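Local atomic coordinates of annexin A8 (Homo sapiens, PDB entry 1W3W), a protein that binds phospholipids in a calcium-dependent manner and acts as an anticoagulant by indirectly inhibiting the thromboplastin-specific complex of the coagulation cascade. Residues D70-L75 and A89-P94. Numbering follows the deposited sequence.
Sequences DLTETL and ALMYPP
Thr-72 and Met-91 have the nearest CA atoms across the two segments, 6.7 Å apart, where the first turn of helix 71-78 faces segment 89-94 in what is predicted to be the first annexin repeat, the second segment running on into the next. Met-91 carries the contact for its segment, and its long, flexible chain suits the task of meeting three residues at once. Bent at both chi2 (-52°) and chi3 (-57°), it folds so that its CB, CG and CE each face a different residue. Its CB lies 3.5 Å from Thr-72 OG1, the two side chains running antiparallel past one another. Met-91 CG meets Leu-75 CD2 at 3.8 Å, while the terminal CE reaches Leu-71 CD2; both leucines cross the methionine at about a right angle. Leu-71 continues this apolar layer to Ile-59 and Phe-63 of helix 53-67. Thr-72, at the partly exposed border, suits a mixed setting: its hydroxyl shares a water with Met-91 O through two weak bonds, and that carbonyl also accepts from Gln-57 NE2. Asp-70 caps the helix start, OD2 taking the Glu-73 N-H through its anti lone pair at 3.1 Å and a nearly straight 166°, while OD1 pairs with Lys-64. With no direct hydrogen bond across the segments, the contact rests on van der Waals packing along a buried methionine side chain, with a weak water bridge beside it.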
ATOM      1  N   ASP A  70      27.002  -4.802  -4.528  1.00 25.49           N
ATOM      2  CA  ASP A  70      25.696  -4.699  -3.898  1.00 24.65           C
ATOM      3  C   ASP A  70      24.683  -5.571  -4.663  1.00 23.41           C
ATOM      4  O   ASP A  70      24.629  -5.549  -5.894  1.00 22.99           O
ATOM      5  CB  ASP A  70      25.248  -3.236  -3.875  1.00 24.74           C
ATOM      6  CG  ASP A  70      23.943  -3.042  -3.167  1.00 25.53           C
ATOM      7  OD1 ASP A  70      23.957  -2.909  -1.925  1.00 28.23           O
ATOM      8  OD2 ASP A  70      22.845  -3.036  -3.763  1.00 27.26           O
ATOM      9  N   LEU A  71      23.897  -6.351  -3.929  1.00 21.90           N
ATOM     10  CA  LEU A  71      22.971  -7.299  -4.537  1.00 20.68           C
ATOM     11  C   LEU A  71      21.866  -6.606  -5.324  1.00 20.51           C
ATOM     12  O   LEU A  71      21.545  -7.017  -6.427  1.00 20.05           O
ATOM     13  CB  LEU A  71      22.361  -8.222  -3.469  1.00 19.87           C
ATOM     14  CG  LEU A  71      21.324  -9.232  -3.957  1.00 18.76           C
ATOM     15  CD1 LEU A  71      21.849 -10.065  -5.135  1.00 18.32           C
ATOM     16  CD2 LEU A  71      20.867 -10.151  -2.821  1.00 17.72           C
ATOM     17  N   THR A  72      21.276  -5.575  -4.733  1.00 20.85           N
ATOM     18  CA  THR A  72      20.191  -4.848  -5.349  1.00 21.88           C
ATOM     19  C   THR A  72      20.633  -4.176  -6.648  1.00 22.14           C
ATOM     20  O   THR A  72      19.950  -4.295  -7.665  1.00 21.45           O
ATOM     21  CB  THR A  72      19.614  -3.833  -4.366  1.00 22.22           C
ATOM     22  OG1 THR A  72      19.023  -4.529  -3.261  1.00 23.59           O
ATOM     23  CG2 THR A  72      18.450  -3.063  -4.978  1.00 22.95           C
ATOM     24  N   GLU A  73      21.777  -3.496  -6.613  1.00 23.05           N
ATOM     25  CA  GLU A  73      22.341  -2.858  -7.809  1.00 24.08           C
ATOM     26  C   GLU A  73      22.652  -3.882  -8.879  1.00 23.40           C
ATOM     27  O   GLU A  73      22.476  -3.616 -10.059  1.00 23.00           O
ATOM     28  CB  GLU A  73      23.622  -2.074  -7.483  1.00 24.92           C
ATOM     29  CG  GLU A  73      23.391  -0.768  -6.727  1.00 28.98           C
ATOM     30  CD  GLU A  73      22.313   0.127  -7.344  1.00 34.92           C
ATOM     31  OE1 GLU A  73      22.333   0.361  -8.581  1.00 39.23           O
ATOM     32  OE2 GLU A  73      21.432   0.604  -6.587  1.00 39.95           O
ATOM     33  N   THR A  74      23.106  -5.056  -8.457  1.00 23.15           N
ATOM     34  CA  THR A  74      23.414  -6.138  -9.370  1.00 23.25           C
ATOM     35  C   THR A  74      22.130  -6.666 -10.013  1.00 23.43           C
ATOM     36  O   THR A  74      22.074  -6.863 -11.223  1.00 23.21           O
ATOM     37  CB  THR A  74      24.162  -7.251  -8.619  1.00 23.32           C
ATOM     38  OG1 THR A  74      25.414  -6.742  -8.161  1.00 22.68           O
ATOM     39  CG2 THR A  74      24.545  -8.403  -9.533  1.00 23.77           C
ATOM     40  N   LEU A  75      21.101  -6.871  -9.199  1.00 23.62           N
ATOM     41  CA  LEU A  75      19.782  -7.270  -9.693  1.00 24.35           C
ATOM     42  C   LEU A  75      19.213  -6.267 -10.719  1.00 25.20           C
ATOM     43  O   LEU A  75      18.648  -6.668 -11.734  1.00 24.58           O
ATOM     44  CB  LEU A  75      18.798  -7.402  -8.517  1.00 24.03           C
ATOM     45  CG  LEU A  75      18.445  -8.763  -7.880  1.00 25.13           C
ATOM     46  CD1 LEU A  75      19.310  -9.919  -8.254  1.00 24.89           C
ATOM     47  CD2 LEU A  75      18.297  -8.623  -6.344  1.00 23.72           C
ATOM     48  N   ALA A  89      11.759  -4.664  -5.715  1.00 13.82           N
ATOM     49  CA  ALA A  89      10.798  -4.320  -4.672  1.00 13.88           C
ATOM     50  C   ALA A  89      10.936  -5.237  -3.448  1.00 13.57           C
ATOM     51  O   ALA A  89      10.892  -4.771  -2.321  1.00 14.26           O
ATOM     52  CB  ALA A  89       9.371  -4.371  -5.208  1.00 13.80           C
ATOM     53  N   LEU A  90      11.159  -6.524  -3.679  1.00 13.27           N
ATOM     54  CA  LEU A  90      11.330  -7.500  -2.597  1.00 13.75           C
ATOM     55  C   LEU A  90      12.547  -7.235  -1.742  1.00 12.90           C
ATOM     56  O   LEU A  90      12.595  -7.638  -0.593  1.00 12.67           O
ATOM     57  CB  LEU A  90      11.428  -8.926  -3.184  1.00 13.87           C
ATOM     58  CG  LEU A  90      10.123  -9.472  -3.736  1.00 14.90           C
ATOM     59  CD1 LEU A  90      10.366 -10.783  -4.493  1.00 16.28           C
ATOM     60  CD2 LEU A  90       9.111  -9.684  -2.617  1.00 16.28           C
ATOM     61  N   MET A  91      13.530  -6.557  -2.317  1.00 13.49           N
ATOM     62  CA  MET A  91      14.805  -6.268  -1.639  1.00 13.68           C
ATOM     63  C   MET A  91      14.779  -5.069  -0.707  1.00 14.40           C
ATOM     64  O   MET A  91      15.681  -4.910   0.123  1.00 14.86           O
ATOM     65  CB  MET A  91      15.922  -6.064  -2.670  1.00 13.30           C
ATOM     66  CG  MET A  91      16.300  -7.301  -3.448  1.00 13.60           C
ATOM     67  SD  MET A  91      16.678  -8.761  -2.421  1.00 14.98           S
ATOM     68  CE  MET A  91      17.926  -8.166  -1.424  1.00 15.56           C
ATOM     69  N   TYR A  92      13.763  -4.222  -0.825  1.00 15.19           N
ATOM     70  CA  TYR A  92      13.631  -3.092   0.080  1.00 15.52           C
ATOM     71  C   TYR A  92      13.097  -3.539   1.437  1.00 15.30           C
ATOM     72  O   TYR A  92      12.119  -4.290   1.516  1.00 14.28           O
ATOM     73  CB  TYR A  92      12.716  -2.000  -0.511  1.00 16.20           C
ATOM     74  CG  TYR A  92      13.449  -1.085  -1.457  1.00 18.36           C
ATOM     75  CD1 TYR A  92      13.712  -1.475  -2.757  1.00 21.43           C
ATOM     76  CD2 TYR A  92      13.897   0.161  -1.049  1.00 21.50           C
ATOM     77  CE1 TYR A  92      14.406  -0.652  -3.633  1.00 23.29           C
ATOM     78  CE2 TYR A  92      14.589   1.000  -1.919  1.00 23.31           C
ATOM     79  CZ  TYR A  92      14.846   0.580  -3.206  1.00 24.68           C
ATOM     80  OH  TYR A  92      15.541   1.383  -4.082  1.00 28.64           O
ATOM     81  N   PRO A  93      13.708  -3.060   2.516  1.00 15.48           N
ATOM     82  CA  PRO A  93      13.112  -3.266   3.836  1.00 15.93           C
ATOM     83  C   PRO A  93      11.740  -2.581   3.900  1.00 15.57           C
ATOM     84  O   PRO A  93      11.487  -1.620   3.158  1.00 14.92           O
ATOM     85  CB  PRO A  93      14.104  -2.594   4.800  1.00 16.08           C
ATOM     86  CG  PRO A  93      15.342  -2.355   4.026  1.00 17.00           C
ATOM     87  CD  PRO A  93      14.959  -2.282   2.579  1.00 16.17           C
ATOM     88  N   PRO A  94      10.864  -3.047   4.771  1.00 15.99           N
ATOM     89  CA  PRO A  94       9.614  -2.330   5.031  1.00 16.27           C
ATOM     90  C   PRO A  94       9.873  -0.863   5.432  1.00 16.12           C
ATOM     91  O   PRO A  94      10.922  -0.551   6.002  1.00 15.15           O
ATOM     92  CB  PRO A  94       8.990  -3.108   6.193  1.00 16.82           C
ATOM     93  CG  PRO A  94       9.953  -4.105   6.596  1.00 17.53           C
ATOM     94  CD  PRO A  94      10.989  -4.268   5.574  1.00 16.39           C
TER
HETATM   95  O   HOH W   1      17.462  -2.435  -1.216  1.00 38.00           O